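Local coordinates for protein alpha-glucosidase YIHQ (Escherichia coli, PDB 5AEG) that hydrolyses sulfoquinovosyl diacylglycerides and simple sulfoquinovosides such as sulfoquinovosyl glycerol, releasing sulfoquinovose for sulfoglycolysis as a source of carbon and sulfur, at residues F51-S56 with K170-G174; L103-N109 with D220-F226; N199-M203 with E423-A428; Q473-W477 with M514-L520. All coordinates share one frame. Numbering follows the deposited sequence.

Contact 1: residues F51-S56 with K170-G174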
loop_
_atom_site.group_PDB
_atom_site.type_symbol
_atom_site.label_atom_id
_atom_site.label_comp_id
_atom_site.label_asym_id
_atom_site.label_seq_id
_atom_site.Cartn_x
_atom_site.Cartn_y
_atom_site.Cartn_z
ATOM N N PHE A 51 5.356 -1.557 -21.063
ATOM C CA PHE A 51 4.040 -0.948 -21.323
ATOM C C PHE A 51 3.726 0.284 -20.439
ATOM O O PHE A 51 2.652 0.363 -19.735
ATOM C CB PHE A 51 2.958 -2.034 -21.136
ATOM C CG PHE A 51 2.958 -3.093 -22.175
ATOM C CD1 PHE A 51 2.617 -2.752 -23.503
ATOM C CD2 PHE A 51 3.262 -4.425 -21.884
ATOM C CE1 PHE A 51 2.597 -3.721 -24.473
ATOM C CE2 PHE A 51 3.227 -5.419 -22.875
ATOM C CZ PHE A 51 2.900 -5.062 -24.166
ATOM N N ARG A 52 4.670 1.225 -20.345
ATOM C CA ARG A 52 4.408 2.475 -19.573
ATOM C C ARG A 52 4.042 2.232 -18.095
ATOM O O ARG A 52 3.388 3.055 -17.440
ATOM C CB ARG A 52 3.377 3.315 -20.234
ATOM C CG ARG A 52 3.598 3.289 -21.757
ATOM C CD ARG A 52 2.582 4.085 -22.553
ATOM N NE ARG A 52 2.832 5.511 -22.462
ATOM C CZ ARG A 52 1.961 6.471 -22.766
ATOM N NH1 ARG A 52 0.719 6.208 -23.185
ATOM N NH2 ARG A 52 2.347 7.720 -22.625
ATOM N N GLY A 53 4.530 1.114 -17.568
ATOM C CA GLY A 53 4.276 0.799 -16.141
ATOM C C GLY A 53 3.370 -0.335 -15.937
ATOM O O GLY A 53 3.299 -0.830 -14.811
ATOM N N ASN A 54 2.683 -0.763 -17.001
ATOM C CA ASN A 54 1.855 -1.956 -16.987
ATOM C C ASN A 54 2.633 -3.249 -17.355
ATOM O O ASN A 54 2.327 -3.984 -18.353
ATOM C CB ASN A 54 0.652 -1.791 -17.863
ATOM C CG ASN A 54 -0.249 -0.672 -17.408
ATOM O OD1 ASN A 54 -0.826 -0.716 -16.367
ATOM N ND2 ASN A 54 -0.375 0.319 -18.222
ATOM N N PHE A 55 3.654 -3.501 -16.520
ATOM C CA PHE A 55 4.712 -4.401 -16.883
ATOM C C PHE A 55 4.224 -5.760 -17.277
ATOM O O PHE A 55 3.446 -6.408 -16.562
ATOM C CB PHE A 55 5.698 -4.593 -15.718
ATOM C CG PHE A 55 6.596 -3.475 -15.487
ATOM C CD1 PHE A 55 6.261 -2.420 -14.640
ATOM C CD2 PHE A 55 7.874 -3.472 -16.059
ATOM C CE1 PHE A 55 7.106 -1.404 -14.394
ATOM C CE2 PHE A 55 8.740 -2.459 -15.792
ATOM C CZ PHE A 55 8.390 -1.395 -14.969
ATOM N N SER A 56 4.770 -6.254 -18.379
ATOM C CA SER A 56 4.698 -7.676 -18.675
ATOM C C SER A 56 6.086 -8.241 -18.392
ATOM O O SER A 56 7.036 -7.846 -19.009
ATOM C CB SER A 56 4.375 -7.893 -20.141
ATOM O OG SER A 56 4.598 -9.240 -20.447
ATOM N N LYS A 170 -5.386 -1.742 -24.915
ATOM C CA LYS A 170 -4.588 -0.519 -24.984
ATOM C C LYS A 170 -3.464 -0.687 -23.918
ATOM O O LYS A 170 -3.643 -0.475 -22.772
ATOM C CB LYS A 170 -5.620 0.549 -24.609
ATOM C CG LYS A 170 -5.223 1.997 -24.677
ATOM C CD LYS A 170 -6.308 2.875 -24.017
ATOM C CE LYS A 170 -6.179 2.936 -22.493
ATOM N NZ LYS A 170 -6.655 4.219 -21.865
ATOM N N GLU A 171 -2.287 -1.099 -24.286
ATOM C CA GLU A 171 -1.129 -1.010 -23.353
ATOM C C GLU A 171 -1.165 -1.888 -22.124
ATOM O O GLU A 171 -0.572 -1.555 -21.135
ATOM C CB GLU A 171 -0.835 0.441 -22.953
ATOM C CG GLU A 171 -0.448 1.298 -24.151
ATOM C CD GLU A 171 1.062 1.525 -24.333
ATOM O OE1 GLU A 171 1.909 0.609 -24.125
ATOM O OE2 GLU A 171 1.388 2.667 -24.721
ATOM N N ASN A 172 -1.799 -3.029 -22.247
ATOM C CA ASN A 172 -1.704 -4.113 -21.286
ATOM C C ASN A 172 -2.131 -3.575 -19.919
ATOM O O ASN A 172 -1.565 -3.970 -18.874
ATOM C CB ASN A 172 -0.244 -4.613 -21.192
ATOM C CG ASN A 172 -0.158 -5.944 -20.563
ATOM O OD1 ASN A 172 -0.944 -6.810 -20.898
ATOM N ND2 ASN A 172 0.798 -6.166 -19.664
ATOM N N ALA A 173 -3.124 -2.688 -19.916
ATOM C CA ALA A 173 -3.470 -1.936 -18.679
ATOM C C ALA A 173 -4.513 -2.567 -17.763
ATOM O O ALA A 173 -4.782 -1.979 -16.653
ATOM C CB ALA A 173 -3.855 -0.515 -19.032
ATOM N N GLY A 174 -5.085 -3.684 -18.154
ATOM C CA GLY A 174 -6.180 -4.323 -17.381
ATOM C C GLY A 174 -5.616 -4.885 -16.067
ATOM O O GLY A 174 -6.301 -4.870 -15.034
HETATM O O HOH W 1 -3.231 -0.029 -15.573
#

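Contact 2: residues L103-N109 with D220-F226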
loop_
_atom_site.group_PDB
_atom_site.type_symbol
_atom_site.label_atom_id
_atom_site.label_comp_id
_atom_site.label_asym_id
_atom_site.label_seq_id
_atom_site.Cartn_x
_atom_site.Cartn_y
_atom_site.Cartn_z
ATOM N N LEU A 103 15.284 -16.147 13.468
ATOM C CA LEU A 103 15.904 -17.055 12.543
ATOM C C LEU A 103 16.413 -16.328 11.295
ATOM O O LEU A 103 15.630 -15.663 10.620
ATOM C CB LEU A 103 14.964 -18.150 12.240
ATOM C CG LEU A 103 15.445 -19.113 11.147
ATOM C CD1 LEU A 103 16.693 -19.869 11.632
ATOM C CD2 LEU A 103 14.408 -20.039 10.665
ATOM N N LEU A 104 17.725 -16.388 10.998
ATOM C CA LEU A 104 18.346 -15.822 9.754
ATOM C C LEU A 104 18.784 -16.948 8.799
ATOM O O LEU A 104 19.561 -17.853 9.244
ATOM C CB LEU A 104 19.533 -14.962 10.136
ATOM C CG LEU A 104 20.385 -14.269 9.085
ATOM C CD1 LEU A 104 19.488 -13.302 8.325
ATOM C CD2 LEU A 104 21.578 -13.513 9.694
ATOM N N LEU A 105 18.214 -17.014 7.550
ATOM C CA LEU A 105 18.680 -17.940 6.506
ATOM C C LEU A 105 19.392 -17.147 5.457
ATOM O O LEU A 105 18.854 -16.163 4.920
ATOM C CB LEU A 105 17.560 -18.754 5.863
ATOM C CG LEU A 105 16.626 -19.580 6.722
ATOM C CD1 LEU A 105 15.727 -20.416 5.782
ATOM C CD2 LEU A 105 17.375 -20.491 7.677
ATOM N N GLU A 106 20.630 -17.521 5.159
ATOM C CA GLU A 106 21.435 -16.772 4.201
ATOM C C GLU A 106 21.891 -17.736 3.119
ATOM O O GLU A 106 22.746 -18.611 3.372
ATOM C CB GLU A 106 22.649 -16.139 4.875
ATOM C CG GLU A 106 22.351 -14.983 5.792
ATOM C CD GLU A 106 23.546 -14.686 6.688
ATOM O OE1 GLU A 106 23.928 -15.583 7.472
ATOM O OE2 GLU A 106 24.107 -13.597 6.580
ATOM N N LEU A 107 21.388 -17.534 1.898
ATOM C CA LEU A 107 21.645 -18.437 0.794
ATOM C C LEU A 107 22.579 -17.749 -0.169
ATOM O O LEU A 107 22.343 -16.601 -0.553
ATOM C CB LEU A 107 20.348 -18.713 0.096
ATOM C CG LEU A 107 19.929 -20.104 -0.138
ATOM C CD1 LEU A 107 18.474 -20.064 -0.642
ATOM C CD2 LEU A 107 20.898 -20.735 -1.116
ATOM N N GLN A 108 23.635 -18.444 -0.609
ATOM C CA GLN A 108 24.500 -17.908 -1.646
ATOM C C GLN A 108 24.854 -18.978 -2.698
ATOM O O GLN A 108 25.406 -20.002 -2.348
ATOM C CB GLN A 108 25.734 -17.272 -0.984
ATOM C CG GLN A 108 26.807 -16.712 -1.934
ATOM C CD GLN A 108 26.288 -15.575 -2.841
ATOM O OE1 GLN A 108 26.031 -14.457 -2.386
ATOM N NE2 GLN A 108 26.084 -15.875 -4.138
ATOM N N ASN A 109 24.497 -18.755 -3.967
ATOM C CA ASN A 109 24.745 -19.705 -5.017
ATOM C C ASN A 109 26.276 -19.638 -5.316
ATOM O O ASN A 109 26.906 -18.594 -5.088
ATOM C CB ASN A 109 23.960 -19.414 -6.276
ATOM C CG ASN A 109 22.487 -19.729 -6.126
ATOM O OD1 ASN A 109 22.068 -20.279 -5.119
ATOM N ND2 ASN A 109 21.686 -19.382 -7.159
ATOM N N ASP A 220 21.112 -14.535 -7.298
ATOM C CA ASP A 220 22.038 -15.565 -6.869
ATOM C C ASP A 220 22.241 -15.674 -5.413
ATOM O O ASP A 220 22.988 -16.575 -4.952
ATOM C CB ASP A 220 23.409 -15.239 -7.526
ATOM C CG ASP A 220 23.997 -13.938 -6.979
ATOM O OD1 ASP A 220 23.409 -12.868 -7.218
ATOM O OD2 ASP A 220 24.953 -13.970 -6.195
ATOM N N LYS A 221 21.581 -14.821 -4.615
ATOM C CA LYS A 221 21.670 -14.905 -3.182
ATOM C C LYS A 221 20.326 -14.542 -2.595
ATOM O O LYS A 221 19.504 -13.882 -3.253
ATOM C CB LYS A 221 22.734 -13.944 -2.680
ATOM C CG LYS A 221 22.403 -12.443 -2.739
ATOM C CD LYS A 221 23.641 -11.525 -2.688
ATOM C CE LYS A 221 23.529 -10.333 -1.736
ATOM N NZ LYS A 221 22.462 -9.320 -2.003
ATOM N N ALA A 222 20.088 -14.982 -1.378
ATOM C CA ALA A 222 18.867 -14.595 -0.656
ATOM C C ALA A 222 19.092 -14.546 0.822
ATOM O O ALA A 222 19.799 -15.402 1.376
ATOM C CB ALA A 222 17.801 -15.579 -0.976
ATOM N N THR A 223 18.450 -13.595 1.483
ATOM C CA THR A 223 18.458 -13.523 2.932
ATOM C C THR A 223 17.023 -13.445 3.432
ATOM O O THR A 223 16.299 -12.498 3.031
ATOM C CB THR A 223 19.162 -12.260 3.369
ATOM O OG1 THR A 223 20.538 -12.308 2.911
ATOM C CG2 THR A 223 19.118 -12.151 4.862
ATOM N N LEU A 224 16.643 -14.402 4.267
ATOM C CA LEU A 224 15.293 -14.492 4.827
ATOM C C LEU A 224 15.368 -14.452 6.362
ATOM O O LEU A 224 16.233 -15.089 6.955
ATOM C CB LEU A 224 14.640 -15.818 4.444
ATOM C CG LEU A 224 14.596 -16.197 2.979
ATOM C CD1 LEU A 224 15.905 -16.887 2.542
ATOM C CD2 LEU A 224 13.378 -17.059 2.680
ATOM N N ARG A 225 14.434 -13.779 6.997
ATOM C CA ARG A 225 14.395 -13.691 8.465
ATOM C C ARG A 225 13.037 -14.097 8.913
ATOM O O ARG A 225 12.048 -13.753 8.259
ATOM C CB ARG A 225 14.557 -12.266 8.910
ATOM C CG ARG A 225 15.990 -11.748 8.951
ATOM C CD ARG A 225 15.936 -10.205 9.012
ATOM N NE ARG A 225 16.895 -9.640 8.097
ATOM C CZ ARG A 225 18.186 -9.606 8.354
ATOM N NH1 ARG A 225 18.626 -10.040 9.522
ATOM N NH2 ARG A 225 19.013 -9.132 7.460
ATOM N N PHE A 226 12.967 -14.806 10.045
ATOM C CA PHE A 226 11.687 -15.272 10.616
ATOM C C PHE A 226 11.633 -14.937 12.100
ATOM O O PHE A 226 12.708 -14.909 12.824
ATOM C CB PHE A 226 11.472 -16.762 10.503
ATOM C CG PHE A 226 11.590 -17.339 9.141
ATOM C CD1 PHE A 226 12.815 -17.400 8.497
ATOM C CD2 PHE A 226 10.483 -17.893 8.516
ATOM C CE1 PHE A 226 12.928 -17.980 7.277
ATOM C CE2 PHE A 226 10.587 -18.492 7.290
ATOM C CZ PHE A 226 11.832 -18.527 6.658
HETATM O O HOH W 2 22.622 -14.554 1.498
#

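Contact 3: residues N199-M203 with E423-A428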
loop_
_atom_site.group_PDB
_atom_site.type_symbol
_atom_site.label_atom_id
_atom_site.label_comp_id
_atom_site.label_asym_id
_atom_site.label_seq_id
_atom_site.Cartn_x
_atom_site.Cartn_y
_atom_site.Cartn_z
ATOM N N ASN A 199 15.810 -9.242 -0.161
ATOM C CA ASN A 199 16.099 -8.848 -1.546
ATOM C C ASN A 199 15.062 -7.871 -2.167
ATOM O O ASN A 199 13.907 -7.816 -1.712
ATOM C CB ASN A 199 16.029 -10.107 -2.358
ATOM C CG ASN A 199 17.015 -11.185 -1.908
ATOM O OD1 ASN A 199 17.038 -11.574 -0.724
ATOM N ND2 ASN A 199 17.775 -11.729 -2.908
ATOM N N SER A 200 15.425 -7.208 -3.253
ATOM C CA SER A 200 14.474 -6.379 -4.042
ATOM C C SER A 200 14.368 -6.804 -5.493
ATOM O O SER A 200 13.729 -6.156 -6.301
ATOM C CB SER A 200 14.812 -4.902 -3.892
ATOM O OG SER A 200 16.049 -4.658 -4.528
ATOM N N CYS A 201 14.972 -7.926 -5.858
ATOM C CA CYS A 201 14.783 -8.533 -7.159
ATOM C C CYS A 201 13.358 -8.971 -7.405
ATOM O O CYS A 201 12.581 -9.052 -6.431
ATOM C CB CYS A 201 15.740 -9.744 -7.331
ATOM S SG CYS A 201 15.481 -11.028 -6.068
ATOM N N TYR A 202 12.997 -9.290 -8.671
ATOM C CA TYR A 202 11.763 -10.011 -8.958
ATOM C C TYR A 202 11.668 -11.225 -8.064
ATOM O O TYR A 202 12.680 -11.948 -7.911
ATOM C CB TYR A 202 11.706 -10.432 -10.399
ATOM C CG TYR A 202 10.453 -11.193 -10.736
ATOM C CD1 TYR A 202 10.382 -12.549 -10.547
ATOM C CD2 TYR A 202 9.243 -10.519 -11.140
ATOM C CE1 TYR A 202 9.258 -13.268 -10.847
ATOM C CE2 TYR A 202 8.096 -11.260 -11.434
ATOM C CZ TYR A 202 8.108 -12.615 -11.282
ATOM O OH TYR A 202 6.991 -13.321 -11.617
ATOM N N MET A 203 10.493 -11.470 -7.484
ATOM C CA MET A 203 10.233 -12.715 -6.723
ATOM C C MET A 203 8.831 -13.143 -7.026
ATOM O O MET A 203 8.039 -12.354 -7.469
ATOM C CB MET A 203 10.409 -12.444 -5.213
ATOM C CG MET A 203 11.842 -12.219 -4.817
ATOM S SD MET A 203 12.037 -11.988 -3.012
ATOM C CE MET A 203 12.365 -10.310 -3.007
ATOM N N GLU A 423 16.898 -3.519 -12.755
ATOM C CA GLU A 423 16.150 -4.729 -12.347
ATOM C C GLU A 423 16.059 -5.013 -10.873
ATOM O O GLU A 423 15.121 -5.714 -10.438
ATOM C CB GLU A 423 16.587 -5.961 -13.136
ATOM C CG GLU A 423 16.242 -5.799 -14.630
ATOM C CD GLU A 423 16.670 -6.958 -15.525
ATOM O OE1 GLU A 423 16.970 -8.053 -15.055
ATOM O OE2 GLU A 423 16.617 -6.799 -16.746
ATOM N N ILE A 424 17.049 -4.583 -10.109
ATOM C CA ILE A 424 17.066 -4.643 -8.685
ATOM C C ILE A 424 16.547 -3.363 -8.022
ATOM O O ILE A 424 15.878 -3.395 -6.958
ATOM C CB ILE A 424 18.525 -4.954 -8.165
ATOM C CG1 ILE A 424 19.050 -6.321 -8.730
ATOM C CG2 ILE A 424 18.636 -4.867 -6.637
ATOM C CD1 ILE A 424 18.366 -7.557 -8.270
ATOM N N MET A 425 16.870 -2.211 -8.565
ATOM C CA MET A 425 16.392 -0.956 -7.940
ATOM C C MET A 425 14.880 -0.675 -8.111
ATOM O O MET A 425 14.315 0.070 -7.318
ATOM C CB MET A 425 17.188 0.240 -8.492
ATOM C CG MET A 425 18.674 0.316 -8.011
ATOM S SD MET A 425 18.927 0.135 -6.242
ATOM C CE MET A 425 17.945 1.451 -5.642
ATOM N N HIS A 426 14.293 -1.254 -9.135
ATOM C CA HIS A 426 12.888 -0.974 -9.502
ATOM C C HIS A 426 11.959 -1.183 -8.298
ATOM O O HIS A 426 11.265 -0.256 -7.877
ATOM C CB HIS A 426 12.479 -1.872 -10.630
ATOM C CG HIS A 426 11.021 -1.803 -10.936
ATOM N ND1 HIS A 426 10.449 -0.762 -11.636
ATOM C CD2 HIS A 426 10.004 -2.618 -10.563
ATOM C CE1 HIS A 426 9.139 -0.972 -11.714
ATOM N NE2 HIS A 426 8.850 -2.069 -11.040
ATOM N N ASN A 427 12.083 -2.334 -7.652
ATOM C CA ASN A 427 11.219 -2.669 -6.487
ATOM C C ASN A 427 11.591 -1.882 -5.255
ATOM O O ASN A 427 10.749 -1.638 -4.387
ATOM C CB ASN A 427 11.269 -4.159 -6.162
ATOM C CG ASN A 427 10.356 -4.977 -7.018
ATOM O OD1 ASN A 427 9.481 -4.472 -7.696
ATOM N ND2 ASN A 427 10.542 -6.278 -6.981
ATOM N N ALA A 428 12.839 -1.398 -5.152
ATOM C CA ALA A 428 13.249 -0.554 -3.999
ATOM C C ALA A 428 12.904 0.931 -4.140
ATOM O O ALA A 428 13.051 1.721 -3.184
ATOM C CB ALA A 428 14.784 -0.711 -3.776
HETATM O O HOH W 3 13.402 -4.714 -8.688
HETATM O O HOH W 4 14.773 -8.554 -10.719
#

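Contact 4: residues Q473-W477 with M514-L520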
loop_
_atom_site.group_PDB
_atom_site.type_symbol
_atom_site.label_atom_id
_atom_site.label_comp_id
_atom_site.label_asym_id
_atom_site.label_seq_id
_atom_site.Cartn_x
_atom_site.Cartn_y
_atom_site.Cartn_z
ATOM N N GLN A 473 -8.777 3.194 -7.704
ATOM C CA GLN A 473 -9.905 2.323 -7.920
ATOM C C GLN A 473 -10.723 2.857 -9.119
ATOM O O GLN A 473 -10.735 4.042 -9.388
ATOM C CB GLN A 473 -10.898 2.338 -6.693
ATOM C CG GLN A 473 -10.396 1.419 -5.594
ATOM C CD GLN A 473 -9.234 2.017 -4.868
ATOM O OE1 GLN A 473 -9.370 3.068 -4.253
ATOM N NE2 GLN A 473 -8.061 1.382 -4.955
ATOM N N ASN A 474 -11.366 1.957 -9.813
ATOM C CA ASN A 474 -12.397 2.349 -10.735
ATOM C C ASN A 474 -13.518 3.076 -9.990
ATOM O O ASN A 474 -13.812 2.744 -8.835
ATOM C CB ASN A 474 -12.992 1.141 -11.426
ATOM C CG ASN A 474 -12.019 0.469 -12.469
ATOM O OD1 ASN A 474 -10.966 0.998 -12.810
ATOM N ND2 ASN A 474 -12.378 -0.721 -12.912
ATOM N N VAL A 475 -14.259 3.904 -10.722
ATOM C CA VAL A 475 -15.530 4.460 -10.207
ATOM C C VAL A 475 -16.652 3.460 -10.427
ATOM O O VAL A 475 -17.664 3.766 -11.061
ATOM C CB VAL A 475 -15.803 5.869 -10.802
ATOM C CG1 VAL A 475 -14.741 6.845 -10.309
ATOM C CG2 VAL A 475 -15.936 5.905 -12.325
ATOM N N ASP A 476 -16.478 2.234 -9.903
ATOM C CA ASP A 476 -17.403 1.128 -10.118
ATOM C C ASP A 476 -17.546 0.367 -8.857
ATOM O O ASP A 476 -16.950 0.743 -7.802
ATOM C CB ASP A 476 -17.093 0.264 -11.375
ATOM C CG ASP A 476 -15.919 -0.718 -11.220
ATOM O OD1 ASP A 476 -15.428 -1.036 -10.077
ATOM O OD2 ASP A 476 -15.489 -1.217 -12.285
ATOM N N TRP A 477 -18.388 -0.648 -8.928
ATOM C CA TRP A 477 -18.717 -1.519 -7.801
ATOM C C TRP A 477 -18.045 -2.887 -7.927
ATOM O O TRP A 477 -18.480 -3.893 -7.288
ATOM C CB TRP A 477 -20.251 -1.703 -7.740
ATOM C CG TRP A 477 -21.066 -0.390 -7.673
ATOM C CD1 TRP A 477 -21.571 0.333 -8.716
ATOM C CD2 TRP A 477 -21.487 0.305 -6.468
ATOM N NE1 TRP A 477 -22.245 1.423 -8.246
ATOM C CE2 TRP A 477 -22.261 1.411 -6.880
ATOM C CE3 TRP A 477 -21.336 0.045 -5.096
ATOM C CZ2 TRP A 477 -22.878 2.306 -5.970
ATOM C CZ3 TRP A 477 -21.921 0.935 -4.177
ATOM C CH2 TRP A 477 -22.709 2.059 -4.625
ATOM N N MET A 514 -17.020 4.268 -17.661
ATOM C CA MET A 514 -17.286 4.235 -16.241
ATOM C C MET A 514 -17.443 5.693 -15.819
ATOM O O MET A 514 -16.647 6.530 -16.195
ATOM C CB MET A 514 -16.102 3.616 -15.479
ATOM C CG MET A 514 -15.972 2.164 -15.682
ATOM S SD MET A 514 -14.599 1.397 -14.749
ATOM C CE MET A 514 -13.176 2.338 -15.229
ATOM N N LYS A 515 -18.464 6.011 -15.028
ATOM C CA LYS A 515 -18.642 7.346 -14.458
ATOM C C LYS A 515 -19.189 7.164 -13.039
ATOM O O LYS A 515 -20.039 6.317 -12.786
ATOM C CB LYS A 515 -19.688 8.065 -15.279
ATOM C CG LYS A 515 -19.397 8.197 -16.795
ATOM C CD LYS A 515 -20.582 8.983 -17.417
ATOM C CE LYS A 515 -20.258 9.601 -18.759
ATOM N NZ LYS A 515 -19.373 8.735 -19.552
ATOM N N ARG A 516 -18.756 8.004 -12.137
ATOM C CA ARG A 516 -19.103 7.884 -10.715
ATOM C C ARG A 516 -20.512 8.374 -10.455
ATOM O O ARG A 516 -20.792 9.532 -10.719
ATOM C CB ARG A 516 -18.215 8.739 -9.872
ATOM C CG ARG A 516 -18.337 8.427 -8.386
ATOM C CD ARG A 516 -17.704 9.515 -7.560
ATOM N NE ARG A 516 -16.213 9.581 -7.658
ATOM C CZ ARG A 516 -15.516 10.650 -7.838
ATOM N NH1 ARG A 516 -16.103 11.863 -7.900
ATOM N NH2 ARG A 516 -14.202 10.574 -7.848
ATOM N N SER A 517 -21.365 7.490 -9.988
ATOM C CA SER A 517 -22.750 7.890 -9.581
ATOM C C SER A 517 -22.728 8.604 -8.211
ATOM O O SER A 517 -21.770 8.507 -7.365
ATOM C CB SER A 517 -23.638 6.649 -9.553
ATOM O OG SER A 517 -23.243 5.781 -8.511
ATOM N N LYS A 518 -23.812 9.333 -7.987
ATOM C CA LYS A 518 -24.085 9.819 -6.649
ATOM C C LYS A 518 -24.122 8.694 -5.632
ATOM O O LYS A 518 -23.547 8.856 -4.552
ATOM C CB LYS A 518 -25.441 10.519 -6.640
ATOM C CG LYS A 518 -25.872 11.102 -5.299
ATOM C CD LYS A 518 -27.096 11.997 -5.580
ATOM C CE LYS A 518 -27.909 12.244 -4.314
ATOM N NZ LYS A 518 -29.137 13.104 -4.677
ATOM N N GLU A 519 -24.792 7.609 -5.943
ATOM C CA GLU A 519 -24.899 6.498 -5.031
ATOM C C GLU A 519 -23.497 5.971 -4.647
ATOM O O GLU A 519 -23.245 5.726 -3.471
ATOM C CB GLU A 519 -25.734 5.373 -5.607
ATOM C CG GLU A 519 -25.970 4.214 -4.670
ATOM C CD GLU A 519 -26.546 3.007 -5.328
ATOM O OE1 GLU A 519 -26.914 3.104 -6.471
ATOM O OE2 GLU A 519 -26.698 1.949 -4.667
ATOM N N LEU A 520 -22.600 5.805 -5.627
ATOM C CA LEU A 520 -21.193 5.346 -5.318
ATOM C C LEU A 520 -20.464 6.343 -4.424
ATOM O O LEU A 520 -19.837 5.947 -3.443
ATOM C CB LEU A 520 -20.441 5.023 -6.613
ATOM C CG LEU A 520 -19.032 4.459 -6.383
ATOM C CD1 LEU A 520 -19.148 3.129 -5.621
ATOM C CD2 LEU A 520 -18.362 4.241 -7.761
HETATM O O HOH W 5 -20.444 4.730 -10.610
HETATM O O HOH W 6 -19.020 3.049 -13.336
HETATM O O HOH W 7 -23.207 3.372 -9.883
#

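Contact 1: residues F51-S56 with K170-G174
Both segments are irregular loops. In 51-56, Asn54 N is hydrogen-bonded to Phe51 O (3.0 Å), closing a type I' beta turn over Phe51-Asn54 in which Gly53, at phi 111°, takes backbone angles that would jam a CB against the preceding carbonyl; Asn54 then centres an inverse gamma turn. Glu171 and Asn172 also have positive phi, and the loops come nearest at the CA atoms of Phe51 and Glu171, and of Asn54 and Ala173, both pairs 5.6 Å apart. Asn172 links the loops directly: its ND2 donates a hydrogen bond to Asn54 O (3.0 Å), while its CB sits over the Phe51 ring, 3.8 Å from the centroid, as a CH-pi contact. Water 1 adds a bridge, donating to Asn54 OD1 (2.6 Å) and Ala173 O (2.7 Å). At the exposed border Arg52 NE and Glu171 OE2 form a long salt bridge of 3.9 Å, whose carboxylate position is less certain. The contact ties the connection between strands 39-49 and 56-74 to the loop after helix 162-169, on the part of the N-terminal beta domain that borders the GH31 active site: the Asn54 side chain lies about 7 Å from that of Asp472, the inferred proton donor.

Contact 2: residues L103-N109 with D220-F226
One face carries Leu103, Leu105 and Leu107 paired with Phe226, Leu224 and Ala222, and here the side chains interlock in a buried apolar layer. Leu103 (chi1 t) brings CD2 to 3.8 Å from Phe226 CD1, and Leu105, in the m rotamer, sets CD1 4.0 Å from Phe226 CE1. Leu107 CB lies 4.2 Å from the small Ala222 CB. The strands run antiparallel (177°) inside the large antiparallel sheet of the galactose mutarotase-like N-terminal domain, flanked by strands 193-197 and 89-97; strand 116-122 covers this leucine face. The hydrogen-bonded pairs, such as Leu105 with Leu224, make two backbone hydrogen bonds: Leu105 N to Leu224 O (2.8 Å) and Leu224 N to Leu105 O (2.9 Å). The other face is more polar. Leu104, at t,p, lays CD1 over the Arg225 guanidinium, 3.6 Å from NH1, while NH2 of that arginine makes a salt bridge to Asp198. Gln108 (t,p) curls back so that NE2 donates both to Asp220 OD2 and to Asn109 O, each at 3.0 Å, pinning the end where Asn109 N meets Asp220 O (2.8 Å).

Contact 3: residues N199-M203 with E423-A428
Glu423, near the start of helix 422-444, meets the 199-203 loop through its carbonyl. Water 3 is inserted between Glu423 O (2.6 Å) and Asn427 N (2.9 Å), which stand 5.3 Å apart, so it takes the place of the i to i+4 helix bond; by donating also to Ser200 O (2.8 Å) it ties the loop to the helix. Glu423 O accepts from water 4 as well (2.9 Å), which in turn accepts from Tyr202 N (2.8 Å). Ile424 gives the tightest direct link: Ser200 OG donates to Ile424 O at 2.7 Å. The Ile424 side chain adds apolar packing, its CD1 3.5 Å from Cys201 CB. One turn on, Asn427 faces the loop again. Its ND2 makes a weak hydrogen bond to Ser200 O (3.3 Å); the amide is held more firmly elsewhere, OD1 by Thr150 N and ND2 by Leu148 O. Ala428 closes the patch, its CB 4.2 Å from Ser200 CB. A loop linking strands of the N-terminal beta domain thus docks, partly through water, onto a helix of the catalytic TIM barrel. This is an interdomain seam of the multidomain GH31 fold, with the Asn427 side chain about 8 Å from that of Glu408, an active-site residue by similarity.

Contact 4: residues Q473-W477 with M514-L520
This is an apolar, water-lined packing contact between two parts of the TIM-barrel domain: the loop that follows the inferred proton donor Asp472, and the chain leading into helix 518-528. Val475, the centre of an inverse gamma turn, plugs into the other segment. Its CG2 lies 3.9 Å from Met514 CB and 3.5 Å from Arg516 N, and its CB is 4.3 Å from Leu520 CD2. Met514 reaches past it to Asn474, with CE 3.5 Å from Asn474 CG. Asn474 ND2 in turn donates to Asp476 OD2 (3.2 Å), bracing the loop from within; its side chain lies about 5 Å from the bound calcium, whose ligands include Asp472 and Asp481. Beyond the turn, the Trp477 indole lies against the first turn of the helix: Leu520 CD1 stands over its six-membered ring, 3.5 Å from the centroid, a CH-pi contact. Ser517 is the N-cap, its OG accepting from Leu520 N (3.0 Å). Water 5 joins Val475 O (3.0 Å) to Lys515 O (2.7 Å) and Ser517 N (3.0 Å), and water 7 joins Trp477 NE1 (2.7 Å) to Ser517 OG (2.8 Å). Arg516 spends its guanidinium on carbonyls including that of substrate-binding His537. The chemistry implies that hydrophobic fit, with waters meeting backbone groups and the Trp477 and Ser517 side chains, holds the loop against the helix start.

Overall arrangement
Contact 2 is regular sheet, with a buried leucine face and direct backbone bonding; contact 1 is a surface meeting of two loops in the same N-terminal beta domain, held by few direct bonds. Contacts 2, 3 and 4 are all partly buried. Contact 3 crosses from the beta domain to the TIM barrel, mixing direct and water-mediated bonds, whereas contact 4 lies within the barrel domain and relies on apolar packing and water. Contact 3 touches both neighbours: Asn199 ND2 hydrogen-bonds to Lys221 O of contact 2, and Phe55 of contact 1 packs on His426. Contact 4 touches none of the others, and its centre lies about 45 Å from that of contact 2, across the chain's centre.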